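Local coordinates for BH2358 protein (Bacillus halodurans C-125, PDB 2RBD) that is of unknown function but probably serves as a spore coat protein, its chain folded into a ferritin-like bundle of four helices, at residues L26-N29 and N30-N34; K49-I52 and D53-I56; D61-H64 and Q65-E68. All coordinates share one frame; numbering follows the deposited sequence. Where two conformers were deposited one is given.

Overall arrangement
Three short runs of helix show how one turn can be used on several faces. From the N terminus, contact 1 (26-34) lies midway along helix 16-42. The chain then turns back into helix 46-72, which carries contact 2 (49-56) near its start and contact 3 (61-68) near its end. Each joins adjoining turns of one helix, so none closes a loop; they follow in series, without nesting or crossing. Between the helices, I33 meets I56 and so joins contacts 1 and 2, while N29 reaches N63 and E62 of contact 3. Contacts 2 and 3 do not touch, their nearest atoms being about 5 Å apart.

Contact 1 of 3, residues L26-N29 and N30-N34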
ATOM      1  N   LEU A  26      -8.762   7.413 -12.958  1.00 11.91           N
ATOM      2  CA  LEU A  26      -9.292   7.546 -14.318  1.00 12.93           C
ATOM      3  C   LEU A  26      -8.172   7.406 -15.369  1.00 10.14           C
ATOM      4  O   LEU A  26      -8.330   6.713 -16.352  1.00 12.40           O
ATOM      5  CB  LEU A  26      -9.990   8.911 -14.434  1.00 13.26           C
ATOM      6  CG  LEU A  26     -10.515   9.311 -15.810  1.00 15.54           C
ATOM      7  CD1 LEU A  26     -11.449   8.239 -16.418  1.00 14.19           C
ATOM      8  CD2 LEU A  26     -11.207  10.701 -15.744  1.00 14.72           C
ATOM      9  N   SER A  27      -7.046   8.080 -15.157  1.00 10.87           N
ATOM     10  CA  SER A  27      -5.917   7.927 -16.056  0.60 12.30           C
ATOM     11  C   SER A  27      -5.416   6.470 -16.112  1.00 13.72           C
ATOM     12  O   SER A  27      -5.107   5.963 -17.196  1.00 12.16           O
ATOM     13  CB  SER A  27      -4.796   8.920 -15.689  0.60 12.74           C
ATOM     14  OG  SER A  27      -3.833   9.016 -16.730  0.60 13.59           O
ATOM     15  N   THR A  28      -5.317   5.818 -14.954  1.00 13.04           N
ATOM     16  CA  THR A  28      -4.936   4.399 -14.883  1.00 11.45           C
ATOM     17  C   THR A  28      -5.901   3.544 -15.723  1.00 11.69           C
ATOM     18  O   THR A  28      -5.458   2.730 -16.553  1.00 12.11           O
ATOM     19  CB  THR A  28      -4.815   3.940 -13.443  1.00 12.45           C
ATOM     20  OG1 THR A  28      -3.820   4.760 -12.803  1.00 15.23           O
ATOM     21  CG2 THR A  28      -4.362   2.458 -13.407  1.00 13.17           C
ATOM     22  N   ASN A  29      -7.200   3.765 -15.541  1.00 11.42           N
ATOM     23  CA  ASN A  29      -8.202   3.064 -16.337  1.00 11.09           C
ATOM     24  C   ASN A  29      -7.986   3.316 -17.841  1.00 12.89           C
ATOM     25  O   ASN A  29      -8.078   2.382 -18.636  1.00 14.47           O
ATOM     26  CB  ASN A  29      -9.631   3.444 -15.959  1.00 12.52           C
ATOM     27  CG  ASN A  29     -10.179   2.661 -14.767  1.00 13.81           C
ATOM     28  OD1 ASN A  29      -9.465   1.852 -14.172  1.00 15.08           O
ATOM     29  ND2 ASN A  29     -11.446   2.902 -14.423  1.00 15.03           N
ATOM     30  N   ASN A  30      -7.748   4.554 -18.239  1.00 13.55           N
ATOM     31  CA  ASN A  30      -7.549   4.847 -19.652  1.00 13.63           C
ATOM     32  C   ASN A  30      -6.391   4.057 -20.220  1.00 13.46           C
ATOM     33  O   ASN A  30      -6.438   3.542 -21.339  1.00 13.11           O
ATOM     34  CB  ASN A  30      -7.275   6.349 -19.826  1.00 12.85           C
ATOM     35  CG  ASN A  30      -8.493   7.220 -19.626  1.00 15.57           C
ATOM     36  OD1 ASN A  30      -9.639   6.781 -19.745  1.00 16.92           O
ATOM     37  ND2 ASN A  30      -8.230   8.509 -19.402  1.00 15.81           N
ATOM     38  N   GLY A  31      -5.317   3.960 -19.447  1.00 12.78           N
ATOM     39  CA  GLY A  31      -4.141   3.197 -19.874  1.00 14.18           C
ATOM     40  C   GLY A  31      -4.399   1.712 -19.949  1.00 14.83           C
ATOM     41  O   GLY A  31      -3.948   1.006 -20.873  1.00 13.88           O
ATOM     42  N   LEU A  32      -5.118   1.221 -18.972  1.00 12.68           N
ATOM     43  CA  LEU A  32      -5.452  -0.222 -18.952  1.00 11.91           C
ATOM     44  C   LEU A  32      -6.434  -0.610 -20.052  1.00 12.62           C
ATOM     45  O   LEU A  32      -6.267  -1.634 -20.675  1.00 12.69           O
ATOM     46  CB  LEU A  32      -5.964  -0.659 -17.581  1.00 12.28           C
ATOM     47  CG  LEU A  32      -4.971  -0.616 -16.407  1.00 11.43           C
ATOM     48  CD1 LEU A  32      -5.714  -1.075 -15.142  1.00 17.15           C
ATOM     49  CD2 LEU A  32      -3.751  -1.536 -16.673  1.00 15.55           C
ATOM     50  N   ILE A  33      -7.409   0.246 -20.351  1.00 11.16           N
ATOM     51  CA  ILE A  33      -8.279   0.023 -21.484  1.00 13.19           C
ATOM     52  C   ILE A  33      -7.449  -0.134 -22.774  1.00 13.38           C
ATOM     53  O   ILE A  33      -7.675  -1.039 -23.564  1.00 13.15           O
ATOM     54  CB  ILE A  33      -9.324   1.129 -21.589  1.00 13.46           C
ATOM     55  CG1 ILE A  33     -10.355   0.997 -20.432  1.00 15.37           C
ATOM     56  CG2 ILE A  33     -10.060   1.036 -22.914  1.00 12.65           C
ATOM     57  CD1 ILE A  33     -11.257   2.220 -20.271  1.00 13.96           C
ATOM     58  N   ASN A  34      -6.494   0.768 -22.974  1.00 14.47           N
ATOM     59  CA  ASN A  34      -5.657   0.716 -24.160  1.00 13.48           C
ATOM     60  C   ASN A  34      -4.820  -0.556 -24.205  1.00 12.13           C
ATOM     61  O   ASN A  34      -4.781  -1.237 -25.218  1.00 11.66           O
ATOM     62  CB  ASN A  34      -4.776   1.964 -24.193  1.00 14.35           C
ATOM     63  CG  ASN A  34      -3.759   1.927 -25.325  1.00 19.21           C
ATOM     64  OD1 ASN A  34      -4.130   1.781 -26.451  1.00 22.96           O
ATOM     65  ND2 ASN A  34      -2.496   2.052 -25.007  1.00 26.27           N
TER
HETATM   66  O   HOH W   1      -5.232   9.036 -19.320  1.00 19.47           O
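N29 and N30, neighbours on helix 16-42, use the same helical turn in different ways. The carbonyl of N29 is taken by the next turn: I33 N donates to N29 O at 2.8 Å, an almost straight bond (169°). The side chain of I33 covers the same oxygen, with CG1 3.2 Å from N29 O. The amide of N29 leaves the helix instead. Its ND2 donates to N63 OD1 and E62 OE1 on helix 46-72, and its OD1 bonds to a tetraethylene glycol that probably came from the crystallisation liquor.

N30 folds back along its own helix. With CG beside its backbone N (chi1 -73°), the amide lies over the preceding turn, and N30 CG comes within 3.3 Å of L26 O, the oxygen that also accepts N30 N. The two side chains cross at an angle, N30 OD1 being 4.1 Å from L26 CD1. On the other branch, N30 ND2 donates to a water at 3.0 Å. That water also bonds S27 OG in one of the two conformers of S27, so this bridge may not be constantly made.

L32 packs on T28. Its CG rests 3.4 Å from T28 O, while the side chains of L32 and T28 lie side by side, pointing the same way, with L32 CD1 a looser 4.2 Å from T28 CG2. T28 OG1 turns back to bond T24 O. Around this strip, N63 of helix 46-72 meets L26, N30 and I33, and I159 of the second subunit packs on S27.

Chemically, the turn has two polar outlets. N29 links two helices of the bundle through ND2, its OD1 being met in the crystal by the glycol, whereas the N30 side-chain amide reaches S27 OG through one water, a link that is probably more easily exchanged.

Contact 2 of 3, residues K49-I52 and D53-I56; sequences KNLI and DEAI
I52 and I56, one turn apart on helix 46-72, form the tight side of this contact. Their side chains run at an angle to each other and meet through I52 CG2 and I56 CD1 at 3.8 Å. Because CG1 of I56 sits beside its backbone N (chi1 -68°), this branch drops onto the previous turn, 3.3 Å from I52 O, while I56 N bonds that oxygen at 2.9 Å. Y36 and I40 of helix 16-42 and I103 and I107 of helix 100-124 close over I52.

N50 and D53 form the loose side. They are joined through two waters that lie near both N50 OD1 and D53 OD2; D53 OD2 is 2.7 Å from one and 3.2 Å from the other. These waters have more acceptors in reach than protons, so the bonds cannot all exist at once. Between the two sides, L51 CD2 lies alongside the extended E54, 3.6 Å from E54 OE1, and that carboxylate makes a salt bridge to K147.

The chemistry implies a helix whose apolar face is anchored in the bundle by I52 and I56, while D53 on the open side is met by shared waters and E54 is tied to K147.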
ATOM      1  N   LYS A  49     -10.317 -13.963 -23.554  1.00 13.98           N
ATOM      2  CA  LYS A  49     -10.792 -12.847 -24.340  0.70 14.98           C
ATOM      3  C   LYS A  49     -12.095 -12.272 -23.782  1.00 14.84           C
ATOM      4  O   LYS A  49     -12.291 -11.056 -23.683  1.00 16.24           O
ATOM      5  CB  LYS A  49     -11.001 -13.294 -25.777  0.70 18.00           C
ATOM      6  CG  LYS A  49     -10.894 -12.199 -26.779  0.70 24.70           C
ATOM      7  CD  LYS A  49     -10.882 -12.761 -28.232  0.70 23.97           C
ATOM      8  CE  LYS A  49      -9.750 -13.787 -28.489  0.70 36.27           C
ATOM      9  NZ  LYS A  49      -9.799 -14.357 -29.879  0.70 39.42           N
ATOM     10  N   ASN A  50     -12.998 -13.160 -23.383  1.00 14.85           N
ATOM     11  CA  ASN A  50     -14.252 -12.708 -22.852  1.00 15.17           C
ATOM     12  C   ASN A  50     -14.075 -11.891 -21.585  1.00 13.05           C
ATOM     13  O   ASN A  50     -14.770 -10.915 -21.358  1.00 14.52           O
ATOM     14  CB  ASN A  50     -15.163 -13.886 -22.527  1.00 16.31           C
ATOM     15  CG  ASN A  50     -15.818 -14.493 -23.769  1.00 21.82           C
ATOM     16  OD1 ASN A  50     -15.968 -13.849 -24.800  1.00 25.92           O
ATOM     17  ND2 ASN A  50     -16.215 -15.755 -23.642  1.00 23.66           N
ATOM     18  N   LEU A  51     -13.161 -12.320 -20.734  1.00 13.71           N
ATOM     19  CA  LEU A  51     -12.903 -11.610 -19.483  1.00 13.14           C
ATOM     20  C   LEU A  51     -12.198 -10.269 -19.717  1.00 12.83           C
ATOM     21  O   LEU A  51     -12.462  -9.296 -19.009  1.00 13.23           O
ATOM     22  CB  LEU A  51     -12.127 -12.492 -18.513  1.00 12.60           C
ATOM     23  CG  LEU A  51     -12.985 -13.537 -17.775  1.00 17.90           C
ATOM     24  CD1 LEU A  51     -12.142 -14.653 -17.115  1.00 20.46           C
ATOM     25  CD2 LEU A  51     -13.892 -12.854 -16.729  1.00 19.55           C
ATOM     26  N   ILE A  52     -11.329 -10.190 -20.728  1.00 13.11           N
ATOM     27  CA  ILE A  52     -10.676  -8.920 -21.066  1.00 12.13           C
ATOM     28  C   ILE A  52     -11.747  -7.957 -21.528  1.00 13.57           C
ATOM     29  O   ILE A  52     -11.771  -6.794 -21.118  1.00 13.39           O
ATOM     30  CB  ILE A  52      -9.600  -9.071 -22.168  1.00 11.01           C
ATOM     31  CG1 ILE A  52      -8.471 -10.027 -21.792  1.00 16.73           C
ATOM     32  CG2 ILE A  52      -9.068  -7.656 -22.552  1.00 13.44           C
ATOM     33  CD1 ILE A  52      -7.547 -10.359 -22.960  1.00 15.47           C
ATOM     34  N   ASP A  53     -12.656  -8.439 -22.389  1.00 14.30           N
ATOM     35  CA  ASP A  53     -13.752  -7.591 -22.836  1.00 14.34           C
ATOM     36  C   ASP A  53     -14.602  -7.114 -21.656  1.00 13.66           C
ATOM     37  O   ASP A  53     -15.013  -5.961 -21.583  1.00 14.02           O
ATOM     38  CB  ASP A  53     -14.655  -8.356 -23.807  1.00 16.81           C
ATOM     39  CG  ASP A  53     -14.178  -8.315 -25.251  1.00 27.56           C
ATOM     40  OD1 ASP A  53     -13.442  -7.380 -25.642  1.00 30.71           O
ATOM     41  OD2 ASP A  53     -14.588  -9.223 -26.026  1.00 39.78           O
ATOM     42  N   GLU A  54     -14.848  -7.979 -20.705  1.00 13.65           N
ATOM     43  CA  GLU A  54     -15.610  -7.599 -19.532  1.00 14.45           C
ATOM     44  C   GLU A  54     -14.877  -6.542 -18.709  1.00 14.28           C
ATOM     45  O   GLU A  54     -15.490  -5.607 -18.212  1.00 15.25           O
ATOM     46  CB  GLU A  54     -15.865  -8.819 -18.682  1.00 14.16           C
ATOM     47  CG  GLU A  54     -16.663  -8.483 -17.429  1.00 23.05           C
ATOM     48  CD  GLU A  54     -17.014  -9.657 -16.546  1.00 25.91           C
ATOM     49  OE1 GLU A  54     -16.826 -10.813 -17.015  1.00 22.27           O
ATOM     50  OE2 GLU A  54     -17.481  -9.353 -15.396  1.00 26.15           O
ATOM     51  N   ALA A  55     -13.578  -6.720 -18.544  1.00 14.81           N
ATOM     52  CA  ALA A  55     -12.788  -5.736 -17.835  1.00 13.75           C
ATOM     53  C   ALA A  55     -12.828  -4.361 -18.484  1.00 13.77           C
ATOM     54  O   ALA A  55     -12.951  -3.354 -17.776  1.00 13.74           O
ATOM     55  CB  ALA A  55     -11.346  -6.201 -17.681  1.00 12.75           C
ATOM     56  N   ILE A  56     -12.671  -4.331 -19.812  1.00 11.57           N
ATOM     57  CA  ILE A  56     -12.747  -3.068 -20.563  1.00 13.61           C
ATOM     58  C   ILE A  56     -14.089  -2.403 -20.308  1.00 15.52           C
ATOM     59  O   ILE A  56     -14.156  -1.216 -20.014  1.00 14.59           O
ATOM     60  CB  ILE A  56     -12.526  -3.317 -22.046  1.00 12.30           C
ATOM     61  CG1 ILE A  56     -11.065  -3.750 -22.307  1.00 13.98           C
ATOM     62  CG2 ILE A  56     -12.870  -2.055 -22.865  1.00 14.45           C
ATOM     63  CD1 ILE A  56     -10.840  -4.472 -23.647  1.00 12.01           C
TER
HETATM   64  O   HOH W   2     -16.874 -12.275 -19.023  1.00 25.42           O
HETATM   65  O   HOH W   3     -16.712 -10.724 -25.258  1.00 30.07           O
HETATM   66  O   HOH W   4     -14.414 -12.339 -26.909  0.50 39.01           O

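Contact 3 of 3, residues D61-H64 and Q65-E68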
ATOM      1  N   ASP A  61     -17.390   1.784 -17.580  1.00 16.34           N
ATOM      2  CA  ASP A  61     -18.505   2.177 -16.679  0.70 18.22           C
ATOM      3  C   ASP A  61     -18.009   3.011 -15.516  1.00 17.19           C
ATOM      4  O   ASP A  61     -18.646   4.018 -15.131  1.00 18.36           O
ATOM      5  CB  ASP A  61     -19.241   0.964 -16.079  0.70 21.10           C
ATOM      6  CG  ASP A  61     -19.987   0.141 -17.105  0.70 24.47           C
ATOM      7  OD1 ASP A  61     -20.226   0.622 -18.223  0.70 29.87           O
ATOM      8  OD2 ASP A  61     -20.367  -1.005 -16.767  0.70 31.90           O
ATOM      9  N   GLU A  62     -16.898   2.591 -14.913  1.00 16.24           N
ATOM     10  CA  GLU A  62     -16.258   3.375 -13.866  1.00 15.80           C
ATOM     11  C   GLU A  62     -15.916   4.771 -14.401  1.00 16.06           C
ATOM     12  O   GLU A  62     -16.181   5.795 -13.752  1.00 15.17           O
ATOM     13  CB  GLU A  62     -15.014   2.694 -13.347  1.00 16.68           C
ATOM     14  CG  GLU A  62     -15.282   1.413 -12.591  1.00 20.03           C
ATOM     15  CD  GLU A  62     -14.023   0.833 -12.000  1.00 20.85           C
ATOM     16  OE1 GLU A  62     -12.910   1.276 -12.314  1.00 20.78           O
ATOM     17  OE2 GLU A  62     -14.142  -0.143 -11.237  1.00 26.93           O
ATOM     18  N   ASN A  63     -15.325   4.787 -15.582  1.00 14.95           N
ATOM     19  CA  ASN A  63     -14.931   6.057 -16.210  1.00 14.43           C
ATOM     20  C   ASN A  63     -16.092   7.019 -16.416  1.00 16.59           C
ATOM     21  O   ASN A  63     -15.937   8.206 -16.223  1.00 16.84           O
ATOM     22  CB  ASN A  63     -14.181   5.793 -17.516  1.00 14.47           C
ATOM     23  CG  ASN A  63     -12.769   5.297 -17.299  1.00 16.34           C
ATOM     24  OD1 ASN A  63     -12.330   5.140 -16.170  1.00 15.70           O
ATOM     25  ND2 ASN A  63     -12.014   5.161 -18.398  1.00 18.51           N
ATOM     26  N   HIS A  64     -17.242   6.511 -16.785  1.00 15.83           N
ATOM     27  CA  HIS A  64     -18.409   7.384 -16.957  1.00 18.02           C
ATOM     28  C   HIS A  64     -18.735   8.140 -15.663  1.00 17.08           C
ATOM     29  O   HIS A  64     -18.994   9.360 -15.663  1.00 16.99           O
ATOM     30  CB  HIS A  64     -19.588   6.535 -17.398  1.00 19.54           C
ATOM     31  CG  HIS A  64     -20.693   7.322 -17.990  1.00 35.88           C
ATOM     32  ND1 HIS A  64     -21.787   7.731 -17.259  1.00 50.51           N
ATOM     33  CD2 HIS A  64     -20.884   7.781 -19.251  1.00 49.06           C
ATOM     34  CE1 HIS A  64     -22.605   8.411 -18.044  1.00 49.86           C
ATOM     35  NE2 HIS A  64     -22.079   8.455 -19.257  1.00 51.04           N
ATOM     36  N   GLN A  65     -18.677   7.436 -14.543  1.00 17.67           N
ATOM     37  CA  GLN A  65     -18.921   8.057 -13.271  1.00 16.76           C
ATOM     38  C   GLN A  65     -17.807   9.037 -12.850  1.00 14.27           C
ATOM     39  O   GLN A  65     -18.087  10.116 -12.294  1.00 17.69           O
ATOM     40  CB  GLN A  65     -19.065   6.977 -12.212  1.00 20.09           C
ATOM     41  CG  GLN A  65     -20.270   6.141 -12.412  1.00 28.50           C
ATOM     42  CD  GLN A  65     -20.365   5.071 -11.351  1.00 33.28           C
ATOM     43  OE1 GLN A  65     -20.359   5.375 -10.145  1.00 31.33           O
ATOM     44  NE2 GLN A  65     -20.390   3.798 -11.796  1.00 40.86           N
ATOM     45  N   LEU A  66     -16.550   8.625 -13.052  1.00 16.06           N
ATOM     46  CA  LEU A  66     -15.409   9.457 -12.724  1.00 13.03           C
ATOM     47  C   LEU A  66     -15.366  10.734 -13.548  1.00 15.01           C
ATOM     48  O   LEU A  66     -15.087  11.796 -13.017  1.00 14.12           O
ATOM     49  CB  LEU A  66     -14.110   8.678 -12.931  1.00 14.63           C
ATOM     50  CG  LEU A  66     -13.883   7.515 -11.978  1.00 17.29           C
ATOM     51  CD1 LEU A  66     -12.909   6.487 -12.638  1.00 22.09           C
ATOM     52  CD2 LEU A  66     -13.364   8.011 -10.689  1.00 20.97           C
ATOM     53  N   GLU A  67     -15.642  10.606 -14.841  1.00 15.77           N
ATOM     54  CA  GLU A  67     -15.606  11.771 -15.714  0.70 18.25           C
ATOM     55  C   GLU A  67     -16.723  12.732 -15.331  1.00 16.30           C
ATOM     56  O   GLU A  67     -16.522  13.942 -15.325  1.00 18.09           O
ATOM     57  CB  GLU A  67     -15.641  11.356 -17.193  0.70 16.14           C
ATOM     58  CG  GLU A  67     -14.324  10.655 -17.596  0.70 20.36           C
ATOM     59  CD  GLU A  67     -14.210  10.321 -19.071  0.70 26.33           C
ATOM     60  OE1 GLU A  67     -15.264  10.130 -19.732  0.70 28.95           O
ATOM     61  OE2 GLU A  67     -13.061  10.268 -19.572  0.70 38.02           O
ATOM     62  N   GLU A  68     -17.876  12.224 -14.952  1.00 15.31           N
ATOM     63  CA  GLU A  68     -18.969  13.114 -14.526  1.00 16.80           C
ATOM     64  C   GLU A  68     -18.596  13.833 -13.239  1.00 16.55           C
ATOM     65  O   GLU A  68     -18.854  15.036 -13.083  1.00 17.93           O
ATOM     66  CB  GLU A  68     -20.273  12.344 -14.375  1.00 21.09           C
ATOM     67  CG  GLU A  68     -21.434  13.190 -13.798  1.00 26.48           C
ATOM     68  CD  GLU A  68     -21.735  14.475 -14.637  1.00 51.15           C
ATOM     69  OE1 GLU A  68     -21.601  14.440 -15.901  1.00 56.95           O
ATOM     70  OE2 GLU A  68     -22.120  15.519 -14.027  1.00 60.73           O
TER
HETATM   71  O   HOH W   5     -21.453   3.767 -14.807  1.00 53.69           O
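E67 and L66 make the shortest backbone bonds across the contact, each giving its N-H to the turn before: E67 N to N63 O at 2.8 Å and L66 N to E62 O at 2.9 Å. The bonds on the outer side are longer. E68 N reaches H64 O at 3.2 Å from well off the carbonyl plane, tilted by 34°, and Q65 N meets D61 O only weakly. A water bridges the same pair of residues, donating to D61 O at 2.8 Å and accepting from Q65 NE2 at 3.2 Å.

Charged ends look further afield. E68 OE1 forms a salt bridge with R71, which lies ahead of it in the same helix, and E62 is held by Y25 OH through OE1. Its other oxygen, OE2, bonds a tetraethylene glycol, probably from the crystallisation liquor, and has K141 as a long, weak ion-pair partner.

Helix 46-72 is one of four long helices that pack as a bundle, consistent with membership of the ferritin clan, and this run shows how its faces divide. E62, N63 and L66 are buried among helices 16-42 and 128-155, whereas D61, H64 and E68 are exposed.

On the buried face, L66 has CG beside its backbone N (chi1 -67°), which brings CG and CD1 down over the preceding turn. L66 CG lies 3.4 Å from E62 O, and L66 CD1 passes obliquely by the amide of N63, 3.8 Å from N63 OD1, an oxygen that itself bonds N29. Y25 and F134 pack on the leucine from two other helices, and M133 and F137 lie against the side chain of Q65.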